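Local coordinates for SusD superfamily protein (PDB 3MYV), which probably binds polysaccharide at the outer membrane of Bacteroides vulgatus, at residues Y164-M178 / A192-D205. Numbering follows the deposited sequence.
Sequences YDFIIETLEEAVTLM and ARALLARIYLYHDD. With EDO (1,2-ethanediol), chain I.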
loop_
_atom_site.group_PDB
_atom_site.type_symbol
_atom_site.label_atom_id
_atom_site.label_comp_id
_atom_site.label_asym_id
_atom_site.label_seq_id
_atom_site.Cartn_x
_atom_site.Cartn_y
_atom_site.Cartn_z
ATOM N N TYR A 164 -15.313 4.602 -3.838
ATOM C CA TYR A 164 -14.671 5.808 -3.277
ATOM C C TYR A 164 -15.599 6.657 -2.412
ATOM O O TYR A 164 -15.198 7.124 -1.323
ATOM C CB TYR A 164 -14.030 6.669 -4.386
ATOM C CG TYR A 164 -12.606 6.255 -4.746
ATOM C CD1 TYR A 164 -11.501 6.776 -4.060
ATOM C CD2 TYR A 164 -12.365 5.348 -5.784
ATOM C CE1 TYR A 164 -10.211 6.389 -4.383
ATOM C CE2 TYR A 164 -11.076 4.975 -6.127
ATOM C CZ TYR A 164 -10.007 5.502 -5.424
ATOM O OH TYR A 164 -8.736 5.141 -5.803
ATOM N N ASP A 165 -16.829 6.879 -2.876
ATOM C CA ASP A 165 -17.798 7.641 -2.087
ATOM C C ASP A 165 -17.933 7.041 -0.678
ATOM O O ASP A 165 -17.841 7.750 0.333
ATOM C CB ASP A 165 -19.164 7.699 -2.779
ATOM C CG ASP A 165 -19.162 8.565 -4.040
ATOM O OD1 ASP A 165 -18.147 9.216 -4.364
ATOM O OD2 ASP A 165 -20.199 8.591 -4.719
ATOM N N PHE A 166 -18.086 5.723 -0.622
ATOM C CA PHE A 166 -18.202 5.010 0.634
ATOM C C PHE A 166 -16.917 5.023 1.473
ATOM O O PHE A 166 -16.960 5.255 2.688
ATOM C CB PHE A 166 -18.602 3.543 0.386
ATOM C CG PHE A 166 -18.443 2.668 1.595
ATOM C CD1 PHE A 166 -19.337 2.767 2.649
ATOM C CD2 PHE A 166 -17.422 1.749 1.669
ATOM C CE1 PHE A 166 -19.189 1.995 3.786
ATOM C CE2 PHE A 166 -17.279 0.938 2.799
ATOM C CZ PHE A 166 -18.162 1.061 3.848
ATOM N N ILE A 167 -15.795 4.724 0.836
ATOM C CA ILE A 167 -14.499 4.694 1.502
ATOM C C ILE A 167 -14.179 6.040 2.168
ATOM O O ILE A 167 -13.759 6.098 3.333
ATOM C CB ILE A 167 -13.377 4.292 0.489
ATOM C CG1 ILE A 167 -13.498 2.814 0.117
ATOM C CG2 ILE A 167 -11.998 4.568 1.055
ATOM C CD1 ILE A 167 -12.903 2.473 -1.307
ATOM N N ILE A 168 -14.390 7.131 1.443
ATOM C CA ILE A 168 -14.030 8.454 1.970
ATOM C C ILE A 168 -14.928 8.863 3.154
ATOM O O ILE A 168 -14.436 9.305 4.206
ATOM C CB ILE A 168 -14.008 9.513 0.849
ATOM C CG1 ILE A 168 -12.779 9.259 -0.067
ATOM C CG2 ILE A 168 -13.970 10.934 1.458
ATOM C CD1 ILE A 168 -12.895 9.853 -1.485
ATOM N N GLU A 169 -16.232 8.665 3.006
ATOM C CA GLU A 169 -17.208 8.976 4.063
ATOM C C GLU A 169 -16.922 8.158 5.311
ATOM O O GLU A 169 -17.014 8.659 6.432
ATOM C CB GLU A 169 -18.634 8.678 3.610
ATOM C CG GLU A 169 -19.345 9.819 2.949
ATOM C CD GLU A 169 -20.789 9.471 2.543
ATOM O OE1 GLU A 169 -21.459 8.668 3.253
ATOM O OE2 GLU A 169 -21.234 10.002 1.499
ATOM N N THR A 170 -16.618 6.889 5.101
ATOM C CA THR A 170 -16.282 5.986 6.190
ATOM C C THR A 170 -15.040 6.442 6.952
ATOM O O THR A 170 -15.034 6.509 8.185
ATOM C CB THR A 170 -16.079 4.576 5.646
ATOM O OG1 THR A 170 -17.308 4.135 5.089
ATOM C CG2 THR A 170 -15.654 3.632 6.752
ATOM N N LEU A 171 -13.989 6.771 6.216
ATOM C CA LEU A 171 -12.744 7.165 6.837
ATOM C C LEU A 171 -12.844 8.568 7.465
ATOM O O LEU A 171 -12.324 8.771 8.548
ATOM C CB LEU A 171 -11.617 7.030 5.805
ATOM C CG LEU A 171 -10.177 6.779 6.199
ATOM C CD1 LEU A 171 -9.989 5.802 7.340
ATOM C CD2 LEU A 171 -9.467 6.362 4.903
ATOM N N GLU A 172 -13.573 9.507 6.846
ATOM C CA GLU A 172 -13.788 10.821 7.452
ATOM C C GLU A 172 -14.479 10.656 8.820
ATOM O O GLU A 172 -14.060 11.259 9.809
ATOM C CB GLU A 172 -14.594 11.755 6.519
ATOM C CG GLU A 172 -13.821 12.152 5.272
ATOM C CD GLU A 172 -14.678 12.893 4.242
ATOM O OE1 GLU A 172 -15.916 12.755 4.268
ATOM O OE2 GLU A 172 -14.106 13.603 3.391
ATOM N N GLU A 173 -15.487 9.789 8.893
ATOM C CA GLU A 173 -16.135 9.517 10.169
ATOM C C GLU A 173 -15.211 8.782 11.160
ATOM O O GLU A 173 -15.154 9.148 12.346
ATOM C CB GLU A 173 -17.461 8.787 9.975
ATOM C CG GLU A 173 -18.183 8.578 11.273
ATOM C CD GLU A 173 -19.504 7.853 11.149
ATOM O OE1 GLU A 173 -19.975 7.613 10.007
ATOM O OE2 GLU A 173 -20.056 7.524 12.221
ATOM N N ALA A 174 -14.492 7.772 10.683
ATOM C CA ALA A 174 -13.552 7.003 11.514
ATOM C C ALA A 174 -12.575 7.914 12.259
ATOM O O ALA A 174 -12.349 7.766 13.476
ATOM C CB ALA A 174 -12.776 5.981 10.660
ATOM N N VAL A 175 -11.993 8.852 11.517
ATOM C CA VAL A 175 -11.029 9.793 12.066
ATOM C C VAL A 175 -11.641 10.528 13.254
ATOM O O VAL A 175 -10.971 10.728 14.265
ATOM C CB VAL A 175 -10.510 10.786 10.988
ATOM C CG1 VAL A 175 -9.768 12.000 11.666
ATOM C CG2 VAL A 175 -9.567 10.066 9.991
ATOM N N THR A 176 -12.919 10.919 13.162
ATOM C CA THR A 176 -13.507 11.692 14.249
ATOM C C THR A 176 -13.668 10.835 15.504
ATOM O O THR A 176 -13.715 11.376 16.592
ATOM C CB THR A 176 -14.883 12.330 13.882
ATOM O OG1 THR A 176 -15.870 11.307 13.725
ATOM C CG2 THR A 176 -14.776 13.190 12.588
ATOM N N LEU A 177 -13.780 9.516 15.349
ATOM C CA LEU A 177 -13.969 8.600 16.489
ATOM C C LEU A 177 -12.692 8.069 17.147
ATOM O O LEU A 177 -12.742 7.594 18.274
ATOM C CB LEU A 177 -14.779 7.380 16.047
ATOM C CG LEU A 177 -16.182 7.680 15.518
ATOM C CD1 LEU A 177 -16.861 6.386 15.109
ATOM C CD2 LEU A 177 -16.968 8.447 16.572
HETATM N N MSE A 178 -11.573 8.105 16.430
HETATM C CA MSE A 178 -10.361 7.372 16.818
HETATM C C MSE A 178 -9.432 8.092 17.805
HETATM O O MSE A 178 -9.422 9.317 17.906
HETATM C CB MSE A 178 -9.584 6.981 15.547
HETATM C CG MSE A 178 -10.245 5.835 14.789
HETATM SE SE MSE A 178 -9.426 5.535 13.097
HETATM C CE MSE A 178 -7.955 4.474 13.802
ATOM N N ALA A 192 -5.040 6.636 10.201
ATOM C CA ALA A 192 -6.290 6.820 9.457
ATOM C C ALA A 192 -6.315 8.106 8.627
ATOM O O ALA A 192 -6.832 8.102 7.503
ATOM C CB ALA A 192 -7.521 6.793 10.425
ATOM N N ARG A 193 -5.786 9.202 9.180
ATOM C CA ARG A 193 -5.670 10.454 8.421
ATOM C C ARG A 193 -4.645 10.320 7.285
ATOM O O ARG A 193 -4.868 10.829 6.198
ATOM C CB ARG A 193 -5.289 11.635 9.340
ATOM C CG ARG A 193 -6.347 11.931 10.431
ATOM C CD ARG A 193 -5.786 12.875 11.480
ATOM N NE ARG A 193 -5.595 14.219 10.952
ATOM C CZ ARG A 193 -4.789 15.130 11.477
ATOM N NH1 ARG A 193 -3.995 14.836 12.521
ATOM N NH2 ARG A 193 -4.753 16.334 10.946
ATOM N N ALA A 194 -3.542 9.609 7.522
ATOM C CA ALA A 194 -2.559 9.400 6.464
ATOM C C ALA A 194 -3.212 8.629 5.298
ATOM O O ALA A 194 -3.037 8.984 4.126
ATOM C CB ALA A 194 -1.302 8.670 7.010
ATOM N N LEU A 195 -3.978 7.582 5.625
ATOM C CA LEU A 195 -4.639 6.771 4.608
ATOM C C LEU A 195 -5.664 7.621 3.820
ATOM O O LEU A 195 -5.742 7.541 2.585
ATOM C CB LEU A 195 -5.316 5.546 5.258
ATOM C CG LEU A 195 -6.096 4.592 4.359
ATOM C CD1 LEU A 195 -5.257 4.062 3.213
ATOM C CD2 LEU A 195 -6.714 3.427 5.159
ATOM N N LEU A 196 -6.431 8.424 4.548
ATOM C CA LEU A 196 -7.431 9.330 3.948
ATOM C C LEU A 196 -6.780 10.336 2.991
ATOM O O LEU A 196 -7.345 10.645 1.937
ATOM C CB LEU A 196 -8.204 10.066 5.051
ATOM C CG LEU A 196 -9.343 10.996 4.607
ATOM C CD1 LEU A 196 -10.315 10.229 3.709
ATOM C CD2 LEU A 196 -10.073 11.649 5.778
ATOM N N ALA A 197 -5.604 10.880 3.362
ATOM C CA ALA A 197 -4.900 11.800 2.453
ATOM C C ALA A 197 -4.537 11.058 1.169
ATOM O O ALA A 197 -4.691 11.618 0.080
ATOM C CB ALA A 197 -3.666 12.400 3.095
ATOM N N ARG A 198 -4.058 9.814 1.293
ATOM C CA ARG A 198 -3.754 8.998 0.096
ATOM C C ARG A 198 -4.996 8.810 -0.755
ATOM O O ARG A 198 -4.954 8.963 -1.991
ATOM C CB ARG A 198 -3.149 7.645 0.502
ATOM C CG ARG A 198 -2.827 6.693 -0.629
ATOM C CD ARG A 198 -2.762 5.269 -0.130
ATOM N NE ARG A 198 -1.553 5.029 0.667
ATOM C CZ ARG A 198 -1.258 3.872 1.243
ATOM N NH1 ARG A 198 -2.097 2.840 1.144
ATOM N NH2 ARG A 198 -0.135 3.744 1.937
ATOM N N ILE A 199 -6.111 8.447 -0.108
ATOM C CA ILE A 199 -7.324 8.142 -0.848
ATOM C C ILE A 199 -7.872 9.402 -1.532
ATOM O O ILE A 199 -8.311 9.338 -2.692
ATOM C CB ILE A 199 -8.367 7.384 0.045
ATOM C CG1 ILE A 199 -7.854 5.955 0.328
ATOM C CG2 ILE A 199 -9.764 7.301 -0.625
ATOM C CD1 ILE A 199 -8.582 5.235 1.495
ATOM N N TYR A 200 -7.843 10.541 -0.838
ATOM C CA TYR A 200 -8.215 11.816 -1.485
ATOM C C TYR A 200 -7.395 12.014 -2.768
ATOM O O TYR A 200 -7.934 12.343 -3.827
ATOM C CB TYR A 200 -7.959 13.016 -0.572
ATOM C CG TYR A 200 -8.955 13.295 0.531
ATOM C CD1 TYR A 200 -10.330 13.136 0.351
ATOM C CD2 TYR A 200 -8.502 13.750 1.778
ATOM C CE1 TYR A 200 -11.224 13.432 1.388
ATOM C CE2 TYR A 200 -9.360 14.027 2.783
ATOM C CZ TYR A 200 -10.724 13.870 2.597
ATOM O OH TYR A 200 -11.558 14.159 3.659
ATOM N N LEU A 201 -6.102 11.743 -2.696
ATOM C CA LEU A 201 -5.192 11.916 -3.847
ATOM C C LEU A 201 -5.542 10.984 -4.995
ATOM O O LEU A 201 -5.648 11.415 -6.160
ATOM C CB LEU A 201 -3.724 11.700 -3.399
ATOM C CG LEU A 201 -2.617 11.992 -4.420
ATOM C CD1 LEU A 201 -2.463 13.502 -4.576
ATOM C CD2 LEU A 201 -1.250 11.333 -4.043
ATOM N N TYR A 202 -5.758 9.711 -4.670
ATOM C CA TYR A 202 -6.216 8.744 -5.647
ATOM C C TYR A 202 -7.566 9.138 -6.264
ATOM O O TYR A 202 -7.846 8.788 -7.400
ATOM C CB TYR A 202 -6.350 7.361 -5.039
ATOM C CG TYR A 202 -5.092 6.504 -4.988
ATOM C CD1 TYR A 202 -3.984 6.889 -4.246
ATOM C CD2 TYR A 202 -5.055 5.278 -5.632
ATOM C CE1 TYR A 202 -2.861 6.090 -4.181
ATOM C CE2 TYR A 202 -3.950 4.457 -5.545
ATOM C CZ TYR A 202 -2.863 4.870 -4.822
ATOM O OH TYR A 202 -1.761 4.071 -4.767
ATOM N N HIS A 203 -8.394 9.838 -5.483
ATOM C CA HIS A 203 -9.705 10.307 -5.926
ATOM C C HIS A 203 -9.681 11.662 -6.677
ATOM O O HIS A 203 -10.736 12.173 -7.083
ATOM C CB HIS A 203 -10.639 10.377 -4.718
ATOM C CG HIS A 203 -12.100 10.425 -5.071
ATOM N ND1 HIS A 203 -12.938 11.431 -4.628
ATOM C CD2 HIS A 203 -12.871 9.582 -5.797
ATOM C CE1 HIS A 203 -14.162 11.207 -5.084
ATOM N NE2 HIS A 203 -14.150 10.087 -5.792
ATOM N N ASP A 204 -8.487 12.205 -6.924
ATOM C CA ASP A 204 -8.292 13.529 -7.556
ATOM C C ASP A 204 -8.821 14.699 -6.722
ATOM O O ASP A 204 -9.061 15.789 -7.261
ATOM C CB ASP A 204 -8.928 13.582 -8.973
ATOM C CG ASP A 204 -7.965 14.096 -10.053
ATOM O OD1 ASP A 204 -6.824 14.518 -9.753
ATOM O OD2 ASP A 204 -8.355 14.067 -11.238
ATOM N N ASP A 205 -9.009 14.500 -5.422
ATOM C CA ASP A 205 -9.422 15.576 -4.533
ATOM C C ASP A 205 -8.120 16.238 -4.046
ATOM O O ASP A 205 -7.745 16.132 -2.889
ATOM C CB ASP A 205 -10.215 15.053 -3.329
ATOM C CG ASP A 205 -11.550 14.443 -3.687
ATOM O OD1 ASP A 205 -12.295 14.979 -4.552
ATOM O OD2 ASP A 205 -11.865 13.404 -3.054
HETATM C C1 EDO I . 0.755 -0.679 0.397
HETATM O O1 EDO I . 0.861 -0.053 -0.875
HETATM C C2 EDO I . 0.144 0.279 1.425
HETATM O O2 EDO I . -1.323 0.291 1.365
HETATM O O HOH W 1 -16.611 8.972 -6.598
#
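Helices 160-177 and 189-202 form an antiparallel helical hairpin in this SusD-family protein, packed through L171 and I199 as knobs into holes. The segment axes come within 9.6 Å at an angle of 156°. L171 sits among A192, L195, L196 and I199. Its CG lies anti to the backbone N (chi1 -153°), which brings CD2 to 3.7 Å from I199 CD1. In return I199 fits among Y164, I167, I168 and L171. At the far end A192 CB meets SE of M178, which is a selenomethionine, and V175 CG2.

H203, just past the end of its helix, packs against I168 and Y164, which approach from the same side of its ring. I168 CD1 lies over one face, 3.9 Å from the ring centroid, a CH-pi contact. The Y164 ring is nearly parallel to it but slid aside, and Y164 CB is 3.4 Å from H203 CD2. H203 ND1 donates to D205 OD2 at 2.7 Å, nearly straight at 168°. A water bonded to H203 NE2 donates to D165 OD1. D205 OD2 and the water both lie in the imidazole plane at the ring edge and fix its rotation. Replacing H203 by an alanine is likely to leave D205 OD2 without this donor, break the water link to D165 and open a gap beside I168 and Y164.

Y200 OH donates to E172 OE2 at 2.6 Å, and OE2 accepts with its anti lone pair. Helix 206-223 packs against L196 and Y200. Such antiparallel helix pairs, stacked side by side, are typical of the TPR-like helical core of SusD proteins.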